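Local structure of KLLA0C04147p (Kluyveromyces lactis, 5H2D) at residues G216-I228 with T233-G245. The protein binds ergosterol in the pocket of its C-terminal oxysterol-binding domain, the part present here, and probably transfers sterols. Residues are numbered along the deposited sequence; the frame is centred on the assembly and turned at random.
With SO4 (sulfate ion), chain C.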
loop_
_atom_site.group_PDB
_atom_site.type_symbol
_atom_site.label_atom_id
_atom_site.label_comp_id
_atom_site.label_asym_id
_atom_site.label_seq_id
_atom_site.Cartn_x
_atom_site.Cartn_y
_atom_site.Cartn_z
ATOM N N GLY A 216 3.133 -21.501 18.248
ATOM C CA GLY A 216 2.272 -22.237 17.350
ATOM C C GLY A 216 1.032 -21.492 16.907
ATOM O O GLY A 216 0.092 -22.118 16.402
ATOM N N ASN A 217 1.006 -20.172 17.057
ATOM C CA ASN A 217 -0.143 -19.359 16.652
ATOM C C ASN A 217 0.358 -18.053 16.052
ATOM O O ASN A 217 0.273 -16.986 16.672
ATOM C CB ASN A 217 -1.074 -19.104 17.836
ATOM C CG ASN A 217 -2.329 -18.357 17.430
ATOM O OD1 ASN A 217 -2.742 -18.404 16.271
ATOM N ND2 ASN A 217 -2.942 -17.666 18.381
ATOM N N PRO A 218 0.887 -18.099 14.832
ATOM C CA PRO A 218 1.476 -16.895 14.233
ATOM C C PRO A 218 0.448 -15.787 14.062
ATOM O O PRO A 218 -0.686 -16.025 13.646
ATOM C CB PRO A 218 1.987 -17.396 12.874
ATOM C CG PRO A 218 2.199 -18.876 13.084
ATOM C CD PRO A 218 1.054 -19.279 13.966
ATOM N N GLN A 219 0.881 -14.562 14.350
ATOM C CA GLN A 219 0.027 -13.384 14.314
ATOM C C GLN A 219 0.799 -12.227 13.694
ATOM O O GLN A 219 1.979 -12.029 13.991
ATOM C CB GLN A 219 -0.460 -13.026 15.736
ATOM C CG GLN A 219 -0.769 -11.549 15.997
ATOM C CD GLN A 219 -0.854 -11.204 17.491
ATOM O OE1 GLN A 219 -0.174 -11.812 18.322
ATOM N NE2 GLN A 219 -1.690 -10.220 17.830
ATOM N N VAL A 220 0.131 -11.469 12.827
ATOM C CA VAL A 220 0.725 -10.261 12.261
ATOM C C VAL A 220 0.535 -9.108 13.238
ATOM O O VAL A 220 -0.590 -8.807 13.661
ATOM C CB VAL A 220 0.101 -9.920 10.897
ATOM C CG1 VAL A 220 0.757 -8.667 10.353
ATOM C CG2 VAL A 220 0.235 -11.064 9.918
ATOM N N ASP A 221 1.628 -8.441 13.578
ATOM C CA ASP A 221 1.615 -7.279 14.452
ATOM C C ASP A 221 2.254 -6.110 13.720
ATOM O O ASP A 221 3.247 -6.276 13.007
ATOM C CB ASP A 221 2.376 -7.562 15.755
ATOM C CG ASP A 221 2.440 -6.360 16.673
ATOM O OD1 ASP A 221 1.432 -5.631 16.761
ATOM O OD2 ASP A 221 3.502 -6.159 17.301
ATOM N N ASN A 222 1.682 -4.935 13.888
ATOM C CA ASN A 222 2.269 -3.712 13.372
ATOM C C ASN A 222 2.654 -2.834 14.554
ATOM O O ASN A 222 1.908 -2.735 15.529
ATOM C CB ASN A 222 1.285 -3.011 12.431
ATOM C CG ASN A 222 0.908 -3.888 11.262
ATOM O OD1 ASN A 222 1.725 -4.123 10.373
ATOM N ND2 ASN A 222 -0.320 -4.413 11.266
ATOM N N TYR A 223 3.843 -2.245 14.497
ATOM C CA TYR A 223 4.369 -1.567 15.673
ATOM C C TYR A 223 5.303 -0.446 15.249
ATOM O O TYR A 223 5.832 -0.439 14.137
ATOM C CB TYR A 223 5.108 -2.550 16.591
ATOM C CG TYR A 223 6.439 -3.019 16.037
ATOM C CD1 TYR A 223 6.518 -4.095 15.158
ATOM C CD2 TYR A 223 7.618 -2.373 16.389
ATOM C CE1 TYR A 223 7.741 -4.523 14.652
ATOM C CE2 TYR A 223 8.840 -2.783 15.892
ATOM C CZ TYR A 223 8.899 -3.858 15.027
ATOM O OH TYR A 223 10.123 -4.257 14.534
ATOM N N GLY A 224 5.524 0.486 16.167
ATOM C CA GLY A 224 6.485 1.550 15.974
ATOM C C GLY A 224 5.828 2.917 15.911
ATOM O O GLY A 224 4.608 3.066 15.923
ATOM N N ASP A 225 6.685 3.926 15.866
ATOM C CA ASP A 225 6.239 5.305 15.806
ATOM C C ASP A 225 6.293 5.823 14.375
ATOM O O ASP A 225 7.198 5.479 13.609
ATOM C CB ASP A 225 7.088 6.195 16.716
ATOM C CG ASP A 225 6.943 5.830 18.181
ATOM O OD1 ASP A 225 5.795 5.703 18.656
ATOM O OD2 ASP A 225 7.978 5.663 18.858
ATOM N N VAL A 226 5.315 6.653 14.030
ATOM C CA VAL A 226 5.216 7.285 12.724
ATOM C C VAL A 226 5.075 8.784 12.943
ATOM O O VAL A 226 4.334 9.216 13.831
ATOM C CB VAL A 226 4.010 6.746 11.927
ATOM C CG1 VAL A 226 3.801 7.570 10.657
ATOM C CG2 VAL A 226 4.205 5.264 11.615
ATOM N N LYS A 227 5.781 9.576 12.141
ATOM C CA LYS A 227 5.653 11.025 12.190
ATOM C C LYS A 227 5.276 11.542 10.811
ATOM O O LYS A 227 5.955 11.241 9.826
ATOM C CB LYS A 227 6.946 11.692 12.673
ATOM C CG LYS A 227 6.864 13.205 12.710
ATOM C CD LYS A 227 8.071 13.828 13.397
ATOM C CE LYS A 227 7.992 15.349 13.341
ATOM N NZ LYS A 227 9.117 15.993 14.097
ATOM N N ILE A 228 4.184 12.298 10.745
ATOM C CA ILE A 228 3.726 12.920 9.511
ATOM C C ILE A 228 3.941 14.418 9.644
ATOM O O ILE A 228 3.539 15.021 10.648
ATOM C CB ILE A 228 2.247 12.609 9.240
ATOM C CG1 ILE A 228 2.001 11.100 9.291
ATOM C CG2 ILE A 228 1.808 13.225 7.923
ATOM C CD1 ILE A 228 0.542 10.776 9.246
ATOM N N THR A 233 2.704 23.968 6.212
ATOM C CA THR A 233 2.013 24.778 7.234
ATOM C C THR A 233 2.737 25.224 8.540
ATOM O O THR A 233 2.515 26.362 8.953
ATOM C CB THR A 233 0.678 24.103 7.649
ATOM O OG1 THR A 233 0.883 22.726 7.986
ATOM C CG2 THR A 233 -0.339 24.221 6.516
ATOM N N GLY A 234 3.556 24.424 9.226
ATOM C CA GLY A 234 3.785 23.011 9.021
ATOM C C GLY A 234 3.382 22.236 10.281
ATOM O O GLY A 234 4.152 22.041 11.234
ATOM N N ASP A 235 2.123 21.827 10.282
ATOM C CA ASP A 235 1.585 20.940 11.299
ATOM C C ASP A 235 2.320 19.594 11.288
ATOM O O ASP A 235 3.010 19.238 10.328
ATOM C CB ASP A 235 0.096 20.739 11.041
ATOM C CG ASP A 235 -0.627 22.047 10.783
ATOM O OD1 ASP A 235 -0.459 22.974 11.600
ATOM O OD2 ASP A 235 -1.358 22.160 9.773
ATOM N N TYR A 236 2.179 18.838 12.376
ATOM C CA TYR A 236 2.793 17.515 12.420
ATOM C C TYR A 236 1.986 16.607 13.336
ATOM O O TYR A 236 1.233 17.064 14.197
ATOM C CB TYR A 236 4.261 17.570 12.873
ATOM C CG TYR A 236 4.472 18.176 14.251
ATOM C CD1 TYR A 236 4.505 19.555 14.422
ATOM C CD2 TYR A 236 4.641 17.372 15.369
ATOM C CE1 TYR A 236 4.695 20.121 15.676
ATOM C CE2 TYR A 236 4.837 17.930 16.627
ATOM C CZ TYR A 236 4.857 19.303 16.770
ATOM O OH TYR A 236 5.046 19.860 18.020
ATOM N N CYS A 237 2.153 15.302 13.133
ATOM C CA CYS A 237 1.375 14.313 13.865
ATOM C C CYS A 237 2.286 13.169 14.276
ATOM O O CYS A 237 3.085 12.693 13.468
ATOM C CB CYS A 237 0.205 13.794 13.007
ATOM S SG CYS A 237 -0.673 12.376 13.705
ATOM N N MET A 238 2.170 12.745 15.533
ATOM C CA MET A 238 2.875 11.586 16.060
ATOM C C MET A 238 1.887 10.439 16.211
ATOM O O MET A 238 0.823 10.615 16.817
ATOM C CB MET A 238 3.519 11.895 17.417
ATOM C CG MET A 238 4.371 13.150 17.454
ATOM S SD MET A 238 5.790 13.073 16.354
ATOM C CE MET A 238 6.487 11.478 16.762
ATOM N N ILE A 239 2.226 9.275 15.643
ATOM C CA ILE A 239 1.403 8.074 15.723
ATOM C C ILE A 239 2.185 6.966 16.405
ATOM O O ILE A 239 3.361 6.743 16.101
ATOM C CB ILE A 239 0.946 7.601 14.331
ATOM C CG1 ILE A 239 0.371 8.782 13.545
ATOM C CG2 ILE A 239 -0.033 6.418 14.477
ATOM C CD1 ILE A 239 -0.154 8.394 12.166
ATOM N N HIS A 240 1.519 6.234 17.292
ATOM C CA HIS A 240 2.179 5.180 18.054
ATOM C C HIS A 240 1.412 3.879 17.864
ATOM O O HIS A 240 0.303 3.734 18.384
ATOM C CB HIS A 240 2.274 5.567 19.532
ATOM C CG HIS A 240 2.551 7.024 19.742
ATOM N ND1 HIS A 240 3.827 7.546 19.748
ATOM C CD2 HIS A 240 1.714 8.078 19.905
ATOM C CE1 HIS A 240 3.767 8.853 19.929
ATOM N NE2 HIS A 240 2.497 9.203 20.022
ATOM N N PHE A 241 1.992 2.955 17.087
ATOM C CA PHE A 241 1.510 1.579 16.990
ATOM C C PHE A 241 2.164 0.779 18.105
ATOM O O PHE A 241 3.386 0.582 18.102
ATOM C CB PHE A 241 1.857 0.952 15.641
ATOM C CG PHE A 241 1.092 1.516 14.473
ATOM C CD1 PHE A 241 1.509 2.681 13.850
ATOM C CD2 PHE A 241 0.004 0.833 13.955
ATOM C CE1 PHE A 241 0.822 3.198 12.759
ATOM C CE2 PHE A 241 -0.689 1.329 12.856
ATOM C CZ PHE A 241 -0.276 2.514 12.255
ATOM N N LYS A 242 1.359 0.304 19.047
ATOM C CA LYS A 242 1.906 -0.446 20.166
ATOM C C LYS A 242 2.330 -1.837 19.712
ATOM O O LYS A 242 1.624 -2.504 18.951
ATOM C CB LYS A 242 0.872 -0.523 21.290
ATOM C CG LYS A 242 1.251 -1.438 22.447
ATOM C CD LYS A 242 1.019 -0.765 23.791
ATOM C CE LYS A 242 2.328 -0.223 24.356
ATOM N NZ LYS A 242 2.176 0.357 25.721
ATOM N N ALA A 243 3.512 -2.260 20.156
ATOM C CA ALA A 243 4.015 -3.592 19.848
ATOM C C ALA A 243 3.393 -4.624 20.780
ATOM O O ALA A 243 3.050 -4.328 21.927
ATOM C CB ALA A 243 5.538 -3.634 19.969
ATOM N N ARG A 244 3.249 -5.851 20.279
ATOM C CA ARG A 244 2.691 -6.911 21.107
ATOM C C ARG A 244 3.622 -7.200 22.277
ATOM O O ARG A 244 4.839 -7.319 22.110
ATOM C CB ARG A 244 2.465 -8.187 20.293
ATOM C CG ARG A 244 1.552 -9.192 20.990
ATOM C CD ARG A 244 1.986 -10.625 20.741
ATOM N NE ARG A 244 3.386 -10.843 21.097
ATOM C CZ ARG A 244 3.975 -12.036 21.113
ATOM N NH1 ARG A 244 5.255 -12.144 21.441
ATOM N NH2 ARG A 244 3.282 -13.125 20.802
ATOM N N GLY A 245 3.040 -7.308 23.465
ATOM C CA GLY A 245 3.797 -7.663 24.651
ATOM C C GLY A 245 3.362 -8.978 25.267
ATOM O O GLY A 245 2.829 -9.008 26.379
HETATM S S SO4 C . 6.499 -16.326 20.515
HETATM O O1 SO4 C . 5.778 -17.432 19.902
HETATM O O2 SO4 C . 5.713 -15.089 20.390
HETATM O O3 SO4 C . 6.728 -16.630 21.929
HETATM O O4 SO4 C . 7.803 -16.187 19.872
HETATM O O HOH W 1 4.823 3.011 19.691
#
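The Phe241 ring takes the carbonyl O of Gly224 at its edge, in plane, while Val226 CG2 approaches obliquely, 4.1 Å from CE1; Trp273 also meets this ring. The imidazole of His240 receives Asp225 at its edge: ND1 donates to OD1 (2.9 Å), reaching it from above the carboxylate, whose plane stands 83° from the ring. With CG of Asp225 anti to its carbonyl carbon (chi1 -64°), OD1 reaches that N-H and also accepts from a water shared with Phe241 O. With NE2 bonded to Glu257, both ring nitrogens are engaged and the rotation is fixed. On the face of Asp225 and His240, Met238 SD lies 3.8 Å from Lys227 CG; on that of Val226, Ile228 CD1 meets Ile239 CD1. Beyond the corner at Gly224, the Arg244 backbone N binds Asp221 OD2 (3.0 Å) from above the carboxylate; OD2 also accepts from Gln209. Arg244 NH1 and NH2 both bond O2 of a sulfate, probably from the crystallisation liquor. Replacing Asp221 by an alanine is likely to leave the Arg244 N-H and Gln209 amide without this acceptor, tying Lys242-Arg244 less firmly to strand 219-223. Paired backbone bonds make this an antiparallel beta hairpin of the OSBP-related domain, whose Val220 touches ergosterol.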